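Local coordinates for probable dehydrogenase (Bordetella bronchiseptica, PDB 3MOI), which probably acts as an NAD(P)-dependent dehydrogenase of the GFO/IDH/MocA family, pairing a Rossmann nucleotide-binding domain with a C-terminal domain built round a large mixed sheet, at residues P160-E165 against L273-Y278; T190-T195 against L220-C225; H24-Q29 against T334-F339; L99-A104 against T368-L373. All coordinates share one frame; numbering follows the deposited sequence.

Contact 1. Residues P160-E165 against L273-Y278; sequences PRRPEE and LRRSRY
Pro160 and Arg274 bring the loop 160-165 against helix 270-278, and the arginine runs past the carbonyl of Pro160 along most of its length. Its CB packs near the proline ring. CG, anti to the backbone N (chi1 -172°), lies 3.0 Å from Pro160 O. The chain then folds sharply, with chi2 at 16° almost eclipsed, which places CD beside the same carbonyl at 3.0 Å from Pro160 O. NE of Arg274 is also near that oxygen, but its N-H points poorly for a hydrogen bond. At the tip, Arg274 NH1 lies 3.4 Å from Glu165 OE1, which sits over one face of the guanidinium, so charge alone makes this salt bridge. Arg274 NH2 comes 3.5 Å from NH1 of Arg161, a like charge, and Arg162 NH1 brings another 3.6 Å from Arg274 NH1. Glu165 mediates: its OE2 accepts from Arg161 NH1 at 3.2 Å, while OE1 takes the backbone N of Arg162 at 2.8 Å. The second terminal nitrogen of Arg161, NH2, donates to the carbonyl of Phe156. Around this polar strip, Pro160 CG touches Leu273 CD1 (3.8 Å) and Pro160 CD meets the edge of the Tyr278 ring. With Arg161 and Arg274 flanking one carboxylate, the surroundings would be expected to favour an ionised Glu165, whose negative charge probably offsets the repulsion among the arginines.

Contact 2. Residues T190-T195 against L220-C225; sequences TGQRIT and LEDGAC
The carboxamide of Gln192 and the carboxylate of Asp222 are turned steeply against each other, their planes 76° apart, as the two side chains cross at about a right angle. Gln192 CG is anti to the carbonyl carbon (chi1 -67°) and the chain extends beyond it, OE1 pointing into the turn 220-223: Asp222 N donates to it at 2.6 Å, nearly in line with the C=O, and Glu221 N adds a weak bond at 3.1 Å. The third flat group, the carboxylate of Glu221, takes Arg193 N on OE1 at 3.2 Å, from well above its plane; glutamine and glutamate thus each use a side chain to bind the other segment's backbone. Asp222 OD1 accepts from Ala224 N at 2.9 Å, an Asx turn that braces the loop from within. The apolar part is carried by Leu220, CD1 reaching tip to tip toward Thr190 CG2 (3.6 Å) and CD2 lying against Ile194 CG1 (3.7 Å). The Thr195 and Glu221 side chains cross at about a right angle, CG2 3.8 Å from CB. Thr190 OG1 accepts from Gln192 N in an ST turn, shaping the exit from helix 179-190. Cys225, at the start of the next strand, packs on Met200 of the second subunit. Leu220 N donates to Ala224 O, Gly223 N returns a weak bond to Leu220 O, and Gly223 has positive phi: this is a 3:5 beta hairpin, a type I turn with a G1 beta bulge, joining strands 213-220 and 225-231 in the C-terminal domain's mixed sheet, held here by the connection from helix 179-190 to strand 194-202.

Contact 3. Residues H24-Q29 against T334-F339; sequences HHPDAQ and TGRGPF
Asp27 and Arg336 supply the ionic part of this contact. Asp27 OD2 lies over one face of the guanidinium, 3.0 Å from Arg336 NH1, with the carboxylate and guanidinium planes 48° apart; the attraction is between charges, no N-H being aimed at the oxygen. The same OD2 also forms a salt bridge with Arg349, so two arginines share it. Hydrogen bonding fixes the imidazole of His25 instead. Asp27 N donates to His25 ND1 at 2.9 Å, only 4° out of the ring plane, and NE2 is hydrogen-bonded to Asp346 OD1; an accepting ND1 is consistent with a neutral ring carrying its proton on NE2. Asp346 also takes the backbone N of Arg336, which makes it a common anchor for both segments. Van der Waals contact completes the account. His25 CG is anti to the backbone N (chi1 -161°), and CD2 of its ring is 3.6 Å from Gly337 CA. At the edge of the Arg336 guanidinium sits the Pro26 ring, with CG 3.4 Å from NH1. Pro338 CG approaches His24 CB more loosely at 4.3 Å. Residues 25-28 form the type I turn that leads from helix 12-24 into strand 28-34, closing the first beta-alpha-beta crossover of the Rossmann fold, here met by the loop entering helix 340-352 at the sheet end opposite the usual nucleotide site.

Contact 4. Residues L99-A104 against T368-L373; sequences LSRDEA and TLEVCL
The N-terminal end of helix 101-114, with Leu99 and the N-cap Ser100 before it, packs against one side of helix 362-381 through Leu369, Glu370 and Leu373. Leu369 does the apolar work with its two methyls: CD1 lies 3.8 Å from Leu99 O and CD2 is 4.0 Å from Ser100 C, so across this contact its methyls meet backbone. Its CG stands anti to the backbone N (chi1 171°), on a CB already directed at the other segment. Ser100 OG accepts from Glu103 N at 3.0 Å in a nearly straight bond, which fixes the strand-to-helix corner that Leu369 presses on. That corner follows strand 90-93 of the parallel Rossmann sheet, so the contact ties the nucleotide-binding domain to the long C-terminal helix. Farther out, Arg101 bends at chi3 (108°), which swings NE away from an extended path. Glu370 OE2 then lies over one face of the guanidinium, 3.0 Å from Arg101 NH2, with the two flat groups only 9° from parallel; the salt bridge rests on charge. The other oxygen, Glu370 OE1, has its stronger partner in Arg387, the last residue of the chain. Leu373 CD1 touches the aliphatic part of the arginine, 3.8 Å from Arg101 CD. Tyr176, from the short helix 174-177, touches Leu99, Leu369 and Leu373.

None of the four contacts is deep core: contact 4 lies at the surface, though its centre is nearest that of the chain, and the others are partly buried. Contacts 3 and 4 both tie the Rossmann domain to the C-terminal part of the chain, at places about 18 Å apart between nearest atoms. Contact 2 stays within the C-terminal domain, near the dimer partner, yet meets contact 4 where Ile194 CD1 packs on Val371 CG2 at 4.1 Å. Contact 1 joins the loop after strand 145-153 to helix 270-278. In contacts 1, 3 and 4 a carboxylate oxygen lies over an arginine face, whereas contact 2 relies on side-chain-to-backbone hydrogen bonds.

Contact 1. Residues P160-E165 against L273-Y278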
loop_
_atom_site.group_PDB
_atom_site.type_symbol
_atom_site.label_atom_id
_atom_site.label_comp_id
_atom_site.label_asym_id
_atom_site.label_seq_id
_atom_site.Cartn_x
_atom_site.Cartn_y
_atom_site.Cartn_z
ATOM N N PRO A 160 -3.424 13.555 -22.330
ATOM C CA PRO A 160 -4.227 13.698 -23.537
ATOM C C PRO A 160 -4.518 12.384 -24.269
ATOM O O PRO A 160 -3.595 11.690 -24.629
ATOM C CB PRO A 160 -3.360 14.614 -24.413
ATOM C CG PRO A 160 -2.611 15.439 -23.450
ATOM C CD PRO A 160 -2.319 14.530 -22.292
ATOM N N ARG A 161 -5.797 12.102 -24.532
ATOM C CA ARG A 161 -6.227 10.815 -25.059
ATOM C C ARG A 161 -7.180 10.914 -26.229
ATOM O O ARG A 161 -7.977 11.847 -26.335
ATOM C CB ARG A 161 -6.959 10.042 -23.972
ATOM C CG ARG A 161 -6.190 9.835 -22.700
ATOM C CD ARG A 161 -5.265 8.630 -22.754
ATOM N NE ARG A 161 -4.463 8.588 -21.533
ATOM C CZ ARG A 161 -3.258 8.029 -21.416
ATOM N NH1 ARG A 161 -2.643 7.431 -22.444
ATOM N NH2 ARG A 161 -2.647 8.086 -20.239
ATOM N N ARG A 162 -7.123 9.904 -27.079
ATOM C CA ARG A 162 -8.104 9.736 -28.116
ATOM C C ARG A 162 -9.337 9.126 -27.447
ATOM O O ARG A 162 -9.217 8.445 -26.427
ATOM C CB ARG A 162 -7.538 8.837 -29.227
ATOM C CG ARG A 162 -6.371 9.489 -30.001
ATOM C CD ARG A 162 -5.938 8.654 -31.214
ATOM N NE ARG A 162 -4.907 9.302 -32.068
ATOM C CZ ARG A 162 -3.575 9.201 -31.921
ATOM N NH1 ARG A 162 -3.021 8.493 -30.928
ATOM N NH2 ARG A 162 -2.784 9.816 -32.787
ATOM N N PRO A 163 -10.527 9.369 -28.002
ATOM C CA PRO A 163 -11.736 8.940 -27.305
ATOM C C PRO A 163 -11.901 7.431 -27.184
ATOM O O PRO A 163 -12.466 6.967 -26.204
ATOM C CB PRO A 163 -12.864 9.579 -28.117
ATOM C CG PRO A 163 -12.305 9.641 -29.522
ATOM C CD PRO A 163 -10.812 9.868 -29.357
ATOM N N GLU A 164 -11.388 6.644 -28.108
ATOM C CA GLU A 164 -11.338 5.196 -27.851
ATOM C C GLU A 164 -10.484 4.777 -26.622
ATOM O O GLU A 164 -10.690 3.691 -26.055
ATOM C CB GLU A 164 -10.856 4.436 -29.071
ATOM C CG GLU A 164 -9.426 4.830 -29.558
ATOM C CD GLU A 164 -9.424 5.884 -30.709
ATOM O OE1 GLU A 164 -10.373 6.755 -30.771
ATOM O OE2 GLU A 164 -8.454 5.801 -31.527
ATOM N N GLU A 165 -9.518 5.592 -26.209
ATOM C CA GLU A 165 -8.740 5.248 -25.016
ATOM C C GLU A 165 -9.509 5.457 -23.699
ATOM O O GLU A 165 -8.988 5.077 -22.633
ATOM C CB GLU A 165 -7.479 6.086 -24.940
ATOM C CG GLU A 165 -6.422 5.775 -25.933
ATOM C CD GLU A 165 -5.267 6.757 -25.779
ATOM O OE1 GLU A 165 -5.343 7.847 -26.355
ATOM O OE2 GLU A 165 -4.298 6.454 -25.058
ATOM N N LEU A 273 -4.313 17.356 -29.381
ATOM C CA LEU A 273 -3.261 17.642 -28.434
ATOM C C LEU A 273 -2.431 16.366 -28.275
ATOM O O LEU A 273 -1.192 16.427 -28.200
ATOM C CB LEU A 273 -3.815 18.081 -27.094
ATOM C CG LEU A 273 -2.963 19.095 -26.322
ATOM C CD1 LEU A 273 -3.249 18.928 -24.834
ATOM C CD2 LEU A 273 -1.448 19.011 -26.595
ATOM N N ARG A 274 -3.129 15.224 -28.267
ATOM C CA ARG A 274 -2.509 13.933 -28.072
ATOM C C ARG A 274 -1.452 13.679 -29.165
ATOM O O ARG A 274 -0.247 13.544 -28.888
ATOM C CB ARG A 274 -3.610 12.829 -28.020
ATOM C CG ARG A 274 -3.178 11.387 -27.621
ATOM C CD ARG A 274 -1.796 11.385 -26.974
ATOM N NE ARG A 274 -1.406 10.264 -26.106
ATOM C CZ ARG A 274 -1.579 8.969 -26.328
ATOM N NH1 ARG A 274 -2.204 8.503 -27.401
ATOM N NH2 ARG A 274 -1.093 8.141 -25.446
ATOM N N ARG A 275 -1.887 13.665 -30.414
ATOM C CA ARG A 275 -0.962 13.341 -31.483
ATOM C C ARG A 275 0.066 14.426 -31.790
ATOM O O ARG A 275 1.108 14.106 -32.337
ATOM C CB ARG A 275 -1.694 12.904 -32.752
ATOM C CG ARG A 275 -2.251 13.994 -33.567
ATOM C CD ARG A 275 -1.890 13.853 -35.047
ATOM N NE ARG A 275 -1.988 15.179 -35.641
ATOM C CZ ARG A 275 -0.966 16.006 -35.847
ATOM N NH1 ARG A 275 -1.208 17.208 -36.361
ATOM N NH2 ARG A 275 0.290 15.648 -35.574
ATOM N N SER A 276 -0.202 15.679 -31.420
ATOM C CA SER A 276 0.767 16.775 -31.656
ATOM C C SER A 276 1.808 16.896 -30.535
ATOM O O SER A 276 2.878 17.470 -30.750
ATOM C CB SER A 276 0.073 18.145 -31.923
ATOM O OG SER A 276 -0.435 18.746 -30.735
ATOM N N ARG A 277 1.498 16.384 -29.344
ATOM C CA ARG A 277 2.451 16.455 -28.233
ATOM C C ARG A 277 3.308 15.197 -28.146
ATOM O O ARG A 277 4.519 15.265 -27.911
ATOM C CB ARG A 277 1.763 16.681 -26.895
ATOM C CG ARG A 277 2.733 17.339 -25.928
ATOM C CD ARG A 277 2.489 17.017 -24.479
ATOM N NE ARG A 277 2.060 18.171 -23.679
ATOM C CZ ARG A 277 1.917 18.132 -22.346
ATOM N NH1 ARG A 277 2.185 16.997 -21.691
ATOM N NH2 ARG A 277 1.502 19.218 -21.661
ATOM N N TYR A 278 2.663 14.053 -28.317
ATOM C CA TYR A 278 3.333 12.765 -28.147
ATOM C C TYR A 278 3.757 12.122 -29.507
ATOM O O TYR A 278 4.388 11.070 -29.541
ATOM C CB TYR A 278 2.448 11.832 -27.280
ATOM C CG TYR A 278 2.351 12.253 -25.797
ATOM C CD1 TYR A 278 3.381 11.972 -24.897
ATOM C CD2 TYR A 278 1.239 12.936 -25.312
ATOM C CE1 TYR A 278 3.306 12.351 -23.563
ATOM C CE2 TYR A 278 1.151 13.314 -23.968
ATOM C CZ TYR A 278 2.187 13.020 -23.103
ATOM O OH TYR A 278 2.103 13.403 -21.788
#

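Contact 2. Residues T190-T195 against L220-C225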
loop_
_atom_site.group_PDB
_atom_site.type_symbol
_atom_site.label_atom_id
_atom_site.label_comp_id
_atom_site.label_asym_id
_atom_site.label_seq_id
_atom_site.Cartn_x
_atom_site.Cartn_y
_atom_site.Cartn_z
ATOM N N THR A 190 9.086 -12.152 -8.069
ATOM C CA THR A 190 8.931 -13.333 -7.280
ATOM C C THR A 190 9.239 -14.593 -8.023
ATOM O O THR A 190 9.476 -15.597 -7.429
ATOM C CB THR A 190 7.530 -13.510 -6.721
ATOM O OG1 THR A 190 6.620 -13.782 -7.795
ATOM C CG2 THR A 190 7.114 -12.261 -5.898
ATOM N N GLY A 191 9.208 -14.580 -9.332
ATOM C CA GLY A 191 9.186 -15.857 -10.054
ATOM C C GLY A 191 8.016 -16.796 -9.768
ATOM O O GLY A 191 8.116 -17.957 -10.078
ATOM N N GLN A 192 6.919 -16.316 -9.175
ATOM C CA GLN A 192 5.759 -17.177 -8.910
ATOM C C GLN A 192 4.524 -16.913 -9.787
ATOM O O GLN A 192 4.259 -15.814 -10.223
ATOM C CB GLN A 192 5.381 -17.058 -7.469
ATOM C CG GLN A 192 6.443 -17.653 -6.478
ATOM C CD GLN A 192 5.863 -17.714 -5.101
ATOM O OE1 GLN A 192 4.908 -18.491 -4.865
ATOM N NE2 GLN A 192 6.384 -16.875 -4.170
ATOM N N ARG A 193 3.774 -17.967 -10.070
ATOM C CA ARG A 193 2.500 -17.846 -10.679
ATOM C C ARG A 193 1.519 -17.152 -9.719
ATOM O O ARG A 193 1.499 -17.384 -8.504
ATOM C CB ARG A 193 1.981 -19.214 -11.090
ATOM C CG ARG A 193 0.590 -19.183 -11.782
ATOM C CD ARG A 193 0.225 -20.516 -12.435
ATOM N NE ARG A 193 -1.230 -20.740 -12.460
ATOM C CZ ARG A 193 -2.006 -20.437 -13.498
ATOM N NH1 ARG A 193 -1.463 -19.899 -14.592
ATOM N NH2 ARG A 193 -3.319 -20.642 -13.441
ATOM N N ILE A 194 0.704 -16.285 -10.295
ATOM C CA ILE A 194 -0.379 -15.688 -9.595
ATOM C C ILE A 194 -1.533 -16.676 -9.632
ATOM O O ILE A 194 -2.033 -16.979 -10.697
ATOM C CB ILE A 194 -0.750 -14.378 -10.295
ATOM C CG1 ILE A 194 0.430 -13.409 -10.185
ATOM C CG2 ILE A 194 -1.969 -13.823 -9.680
ATOM C CD1 ILE A 194 0.368 -12.145 -10.989
ATOM N N THR A 195 -1.965 -17.162 -8.494
ATOM C CA THR A 195 -3.017 -18.214 -8.428
ATOM C C THR A 195 -4.356 -17.710 -7.934
ATOM O O THR A 195 -5.331 -18.420 -8.029
ATOM C CB THR A 195 -2.646 -19.388 -7.481
ATOM O OG1 THR A 195 -2.324 -18.846 -6.197
ATOM C CG2 THR A 195 -1.426 -20.162 -8.018
ATOM N N LEU A 220 -0.007 -15.475 -4.535
ATOM C CA LEU A 220 0.992 -16.176 -5.273
ATOM C C LEU A 220 0.988 -17.626 -4.801
ATOM O O LEU A 220 0.227 -18.074 -3.972
ATOM C CB LEU A 220 2.343 -15.523 -5.104
ATOM C CG LEU A 220 2.433 -14.032 -5.421
ATOM C CD1 LEU A 220 3.831 -13.561 -5.142
ATOM C CD2 LEU A 220 2.064 -13.706 -6.846
ATOM N N GLU A 221 1.851 -18.395 -5.357
ATOM C CA GLU A 221 1.587 -19.799 -5.477
ATOM C C GLU A 221 2.135 -20.495 -4.267
ATOM O O GLU A 221 1.582 -21.524 -3.874
ATOM C CB GLU A 221 2.211 -20.234 -6.793
ATOM C CG GLU A 221 2.493 -21.634 -7.075
ATOM C CD GLU A 221 3.239 -21.704 -8.483
ATOM O OE1 GLU A 221 4.189 -20.848 -8.793
ATOM O OE2 GLU A 221 2.796 -22.589 -9.275
ATOM N N ASP A 222 3.191 -19.957 -3.644
ATOM C CA ASP A 222 3.703 -20.589 -2.409
ATOM C C ASP A 222 2.985 -20.038 -1.176
ATOM O O ASP A 222 3.366 -20.345 -0.080
ATOM C CB ASP A 222 5.244 -20.473 -2.285
ATOM C CG ASP A 222 5.720 -19.051 -1.873
ATOM O OD1 ASP A 222 4.862 -18.120 -1.876
ATOM O OD2 ASP A 222 6.947 -18.866 -1.548
ATOM N N GLY A 223 1.955 -19.213 -1.364
ATOM C CA GLY A 223 1.210 -18.615 -0.244
ATOM C C GLY A 223 1.580 -17.158 -0.023
ATOM O O GLY A 223 0.814 -16.412 0.593
ATOM N N ALA A 224 2.732 -16.721 -0.545
ATOM C CA ALA A 224 3.049 -15.292 -0.533
ATOM C C ALA A 224 1.919 -14.512 -1.242
ATOM O O ALA A 224 1.277 -15.048 -2.140
ATOM C CB ALA A 224 4.373 -15.058 -1.174
ATOM N N CYS A 225 1.659 -13.282 -0.817
ATOM C CA CYS A 225 0.762 -12.366 -1.564
ATOM C C CYS A 225 1.372 -11.011 -1.912
ATOM O O CYS A 225 2.281 -10.561 -1.257
ATOM C CB CYS A 225 -0.495 -12.099 -0.777
ATOM S SG CYS A 225 -1.354 -13.639 -0.323
#

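Contact 3. Residues H24-Q29 against T334-F339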
loop_
_atom_site.group_PDB
_atom_site.type_symbol
_atom_site.label_atom_id
_atom_site.label_comp_id
_atom_site.label_asym_id
_atom_site.label_seq_id
_atom_site.Cartn_x
_atom_site.Cartn_y
_atom_site.Cartn_z
ATOM N N HIS A 24 21.072 4.365 -30.002
ATOM C CA HIS A 24 22.032 4.283 -28.944
ATOM C C HIS A 24 22.402 2.890 -28.511
ATOM O O HIS A 24 23.439 2.701 -27.922
ATOM C CB HIS A 24 21.523 5.068 -27.738
ATOM C CG HIS A 24 21.305 6.522 -28.032
ATOM N ND1 HIS A 24 20.671 7.374 -27.158
ATOM C CD2 HIS A 24 21.604 7.265 -29.127
ATOM C CE1 HIS A 24 20.623 8.589 -27.680
ATOM N NE2 HIS A 24 21.179 8.549 -28.876
ATOM N N HIS A 25 21.567 1.894 -28.744
ATOM C CA HIS A 25 21.963 0.557 -28.326
ATOM C C HIS A 25 22.933 -0.032 -29.363
ATOM O O HIS A 25 22.710 0.048 -30.634
ATOM C CB HIS A 25 20.761 -0.335 -28.072
ATOM C CG HIS A 25 21.041 -1.556 -27.237
ATOM N ND1 HIS A 25 21.884 -2.559 -27.639
ATOM C CD2 HIS A 25 20.481 -1.992 -26.082
ATOM C CE1 HIS A 25 21.884 -3.528 -26.739
ATOM N NE2 HIS A 25 21.033 -3.213 -25.788
ATOM N N PRO A 26 24.038 -0.562 -28.823
ATOM C CA PRO A 26 25.153 -1.072 -29.574
ATOM C C PRO A 26 24.902 -2.414 -30.170
ATOM O O PRO A 26 25.618 -2.808 -31.094
ATOM C CB PRO A 26 26.303 -1.154 -28.541
ATOM C CG PRO A 26 25.639 -1.189 -27.218
ATOM C CD PRO A 26 24.369 -0.403 -27.387
ATOM N N ASP A 27 23.927 -3.144 -29.683
ATOM C CA ASP A 27 23.651 -4.422 -30.329
ATOM C C ASP A 27 22.457 -4.347 -31.277
ATOM O O ASP A 27 21.922 -5.395 -31.689
ATOM C CB ASP A 27 23.490 -5.522 -29.282
ATOM C CG ASP A 27 24.700 -5.630 -28.385
ATOM O OD1 ASP A 27 25.802 -5.460 -28.954
ATOM O OD2 ASP A 27 24.540 -5.839 -27.141
ATOM N N ALA A 28 22.078 -3.113 -31.649
ATOM C CA ALA A 28 20.870 -2.888 -32.408
ATOM C C ALA A 28 21.015 -1.718 -33.356
ATOM O O ALA A 28 21.511 -0.619 -32.981
ATOM C CB ALA A 28 19.698 -2.635 -31.474
ATOM N N GLN A 29 20.493 -1.967 -34.556
ATOM C CA GLN A 29 20.453 -1.053 -35.667
ATOM C C GLN A 29 19.012 -1.013 -36.185
ATOM O O GLN A 29 18.456 -2.053 -36.542
ATOM C CB GLN A 29 21.368 -1.610 -36.777
ATOM C CG GLN A 29 21.656 -0.644 -37.943
ATOM C CD GLN A 29 22.030 0.809 -37.499
ATOM O OE1 GLN A 29 21.509 1.791 -38.073
ATOM N NE2 GLN A 29 22.942 0.947 -36.494
ATOM N N THR A 334 23.773 -3.346 -14.320
ATOM C CA THR A 334 24.100 -2.677 -15.561
ATOM C C THR A 334 23.423 -3.440 -16.688
ATOM O O THR A 334 23.594 -4.646 -16.813
ATOM C CB THR A 334 25.651 -2.695 -15.869
ATOM O OG1 THR A 334 25.946 -1.786 -16.947
ATOM C CG2 THR A 334 26.152 -4.132 -16.347
ATOM N N GLY A 335 22.640 -2.753 -17.492
ATOM C CA GLY A 335 22.264 -3.316 -18.800
ATOM C C GLY A 335 23.216 -2.819 -19.882
ATOM O O GLY A 335 23.987 -1.885 -19.699
ATOM N N ARG A 336 23.123 -3.400 -21.043
ATOM C CA ARG A 336 24.079 -3.049 -22.102
ATOM C C ARG A 336 23.777 -1.719 -22.832
ATOM O O ARG A 336 24.661 -1.150 -23.467
ATOM C CB ARG A 336 24.211 -4.216 -23.092
ATOM C CG ARG A 336 25.668 -4.529 -23.360
ATOM C CD ARG A 336 25.812 -5.746 -24.227
ATOM N NE ARG A 336 27.119 -5.971 -24.878
ATOM C CZ ARG A 336 27.626 -5.292 -25.915
ATOM N NH1 ARG A 336 27.027 -4.227 -26.427
ATOM N NH2 ARG A 336 28.785 -5.667 -26.426
ATOM N N GLY A 337 22.542 -1.234 -22.721
ATOM C CA GLY A 337 22.081 -0.044 -23.448
ATOM C C GLY A 337 21.275 0.856 -22.530
ATOM O O GLY A 337 21.505 0.886 -21.326
ATOM N N PRO A 338 20.336 1.621 -23.078
ATOM C CA PRO A 338 19.627 2.462 -22.115
ATOM C C PRO A 338 18.680 1.699 -21.211
ATOM O O PRO A 338 18.443 0.519 -21.405
ATOM C CB PRO A 338 18.859 3.432 -22.983
ATOM C CG PRO A 338 19.648 3.485 -24.237
ATOM C CD PRO A 338 20.211 2.114 -24.445
ATOM N N PHE A 339 18.139 2.406 -20.234
ATOM C CA PHE A 339 17.532 1.776 -19.069
ATOM C C PHE A 339 16.369 0.835 -19.319
ATOM O O PHE A 339 16.518 -0.365 -19.089
ATOM C CB PHE A 339 17.258 2.794 -17.947
ATOM C CG PHE A 339 18.547 3.305 -17.246
ATOM C CD1 PHE A 339 19.666 2.458 -17.055
ATOM C CD2 PHE A 339 18.640 4.615 -16.784
ATOM C CE1 PHE A 339 20.840 2.899 -16.412
ATOM C CE2 PHE A 339 19.826 5.087 -16.129
ATOM C CZ PHE A 339 20.922 4.227 -15.949
#

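Contact 4. Residues L99-A104 against T368-L373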
loop_
_atom_site.group_PDB
_atom_site.type_symbol
_atom_site.label_atom_id
_atom_site.label_comp_id
_atom_site.label_asym_id
_atom_site.label_seq_id
_atom_site.Cartn_x
_atom_site.Cartn_y
_atom_site.Cartn_z
ATOM N N LEU A 99 -6.235 -7.958 -26.286
ATOM C CA LEU A 99 -7.354 -7.977 -25.372
ATOM C C LEU A 99 -8.045 -9.341 -25.379
ATOM O O LEU A 99 -8.881 -9.616 -24.518
ATOM C CB LEU A 99 -8.379 -6.949 -25.808
ATOM C CG LEU A 99 -8.367 -5.493 -25.317
ATOM C CD1 LEU A 99 -6.978 -4.982 -24.973
ATOM C CD2 LEU A 99 -9.136 -4.605 -26.352
ATOM N N SER A 100 -7.667 -10.200 -26.304
ATOM C CA SER A 100 -8.432 -11.409 -26.578
ATOM C C SER A 100 -7.640 -12.757 -26.335
ATOM O O SER A 100 -6.635 -13.020 -26.955
ATOM C CB SER A 100 -8.908 -11.304 -28.020
ATOM O OG SER A 100 -8.943 -12.554 -28.638
ATOM N N ARG A 101 -8.133 -13.625 -25.480
ATOM C CA ARG A 101 -7.476 -14.882 -25.293
ATOM C C ARG A 101 -7.254 -15.696 -26.571
ATOM O O ARG A 101 -6.185 -16.296 -26.753
ATOM C CB ARG A 101 -8.270 -15.681 -24.310
ATOM C CG ARG A 101 -8.265 -15.094 -22.842
ATOM C CD ARG A 101 -9.393 -15.633 -22.005
ATOM N NE ARG A 101 -8.883 -16.568 -20.990
ATOM C CZ ARG A 101 -8.757 -17.899 -21.108
ATOM N NH1 ARG A 101 -9.111 -18.525 -22.235
ATOM N NH2 ARG A 101 -8.257 -18.609 -20.069
ATOM N N ASP A 102 -8.241 -15.729 -27.454
ATOM C CA ASP A 102 -8.108 -16.424 -28.712
ATOM C C ASP A 102 -6.963 -15.844 -29.536
ATOM O O ASP A 102 -6.171 -16.582 -30.164
ATOM C CB ASP A 102 -9.386 -16.289 -29.552
ATOM C CG ASP A 102 -10.579 -17.020 -28.970
ATOM O OD1 ASP A 102 -10.428 -18.074 -28.293
ATOM O OD2 ASP A 102 -11.724 -16.553 -29.256
ATOM N N GLU A 103 -6.926 -14.521 -29.611
ATOM C CA GLU A 103 -5.792 -13.884 -30.259
ATOM C C GLU A 103 -4.473 -14.362 -29.638
ATOM O O GLU A 103 -3.529 -14.821 -30.335
ATOM C CB GLU A 103 -5.884 -12.359 -30.224
ATOM C CG GLU A 103 -6.942 -11.832 -31.215
ATOM C CD GLU A 103 -6.904 -10.301 -31.501
ATOM O OE1 GLU A 103 -5.958 -9.605 -31.107
ATOM O OE2 GLU A 103 -7.856 -9.786 -32.166
ATOM N N ALA A 104 -4.404 -14.254 -28.330
ATOM C CA ALA A 104 -3.199 -14.657 -27.651
ATOM C C ALA A 104 -2.832 -16.100 -28.024
ATOM O O ALA A 104 -1.697 -16.403 -28.157
ATOM C CB ALA A 104 -3.355 -14.503 -26.230
ATOM N N THR A 368 -0.469 -12.578 -18.261
ATOM C CA THR A 368 -0.766 -11.256 -17.734
ATOM C C THR A 368 -2.147 -10.800 -18.202
ATOM O O THR A 368 -2.959 -10.181 -17.435
ATOM C CB THR A 368 0.313 -10.283 -18.137
ATOM O OG1 THR A 368 1.502 -10.660 -17.452
ATOM C CG2 THR A 368 -0.053 -8.817 -17.794
ATOM N N LEU A 369 -2.477 -11.087 -19.447
ATOM C CA LEU A 369 -3.840 -10.738 -19.895
ATOM C C LEU A 369 -4.831 -11.445 -18.962
ATOM O O LEU A 369 -5.747 -10.796 -18.477
ATOM C CB LEU A 369 -4.047 -11.094 -21.347
ATOM C CG LEU A 369 -5.448 -11.009 -21.957
ATOM C CD1 LEU A 369 -6.059 -9.588 -21.948
ATOM C CD2 LEU A 369 -5.356 -11.538 -23.330
ATOM N N GLU A 370 -4.599 -12.714 -18.575
ATOM C CA GLU A 370 -5.631 -13.401 -17.765
ATOM C C GLU A 370 -5.729 -12.796 -16.424
ATOM O O GLU A 370 -6.802 -12.731 -15.859
ATOM C CB GLU A 370 -5.396 -14.880 -17.628
ATOM C CG GLU A 370 -5.644 -15.615 -18.929
ATOM C CD GLU A 370 -5.178 -17.055 -18.935
ATOM O OE1 GLU A 370 -4.623 -17.530 -17.922
ATOM O OE2 GLU A 370 -5.385 -17.755 -19.956
ATOM N N VAL A 371 -4.605 -12.328 -15.893
ATOM C CA VAL A 371 -4.660 -11.691 -14.586
ATOM C C VAL A 371 -5.457 -10.378 -14.674
ATOM O O VAL A 371 -6.304 -10.119 -13.843
ATOM C CB VAL A 371 -3.256 -11.443 -14.027
ATOM C CG1 VAL A 371 -3.326 -10.567 -12.805
ATOM C CG2 VAL A 371 -2.538 -12.803 -13.752
ATOM N N CYS A 372 -5.213 -9.568 -15.692
ATOM C CA CYS A 372 -6.104 -8.427 -15.919
ATOM C C CYS A 372 -7.592 -8.829 -15.985
ATOM O O CYS A 372 -8.444 -8.177 -15.359
ATOM C CB CYS A 372 -5.783 -7.733 -17.234
ATOM S SG CYS A 372 -4.138 -6.975 -17.295
ATOM N N LEU A 373 -7.928 -9.888 -16.721
ATOM C CA LEU A 373 -9.351 -10.293 -16.822
ATOM C C LEU A 373 -9.890 -10.674 -15.457
ATOM O O LEU A 373 -11.052 -10.405 -15.155
ATOM C CB LEU A 373 -9.588 -11.446 -17.827
ATOM C CG LEU A 373 -9.275 -11.052 -19.312
ATOM C CD1 LEU A 373 -9.227 -12.246 -20.276
ATOM C CD2 LEU A 373 -10.219 -9.987 -19.845
#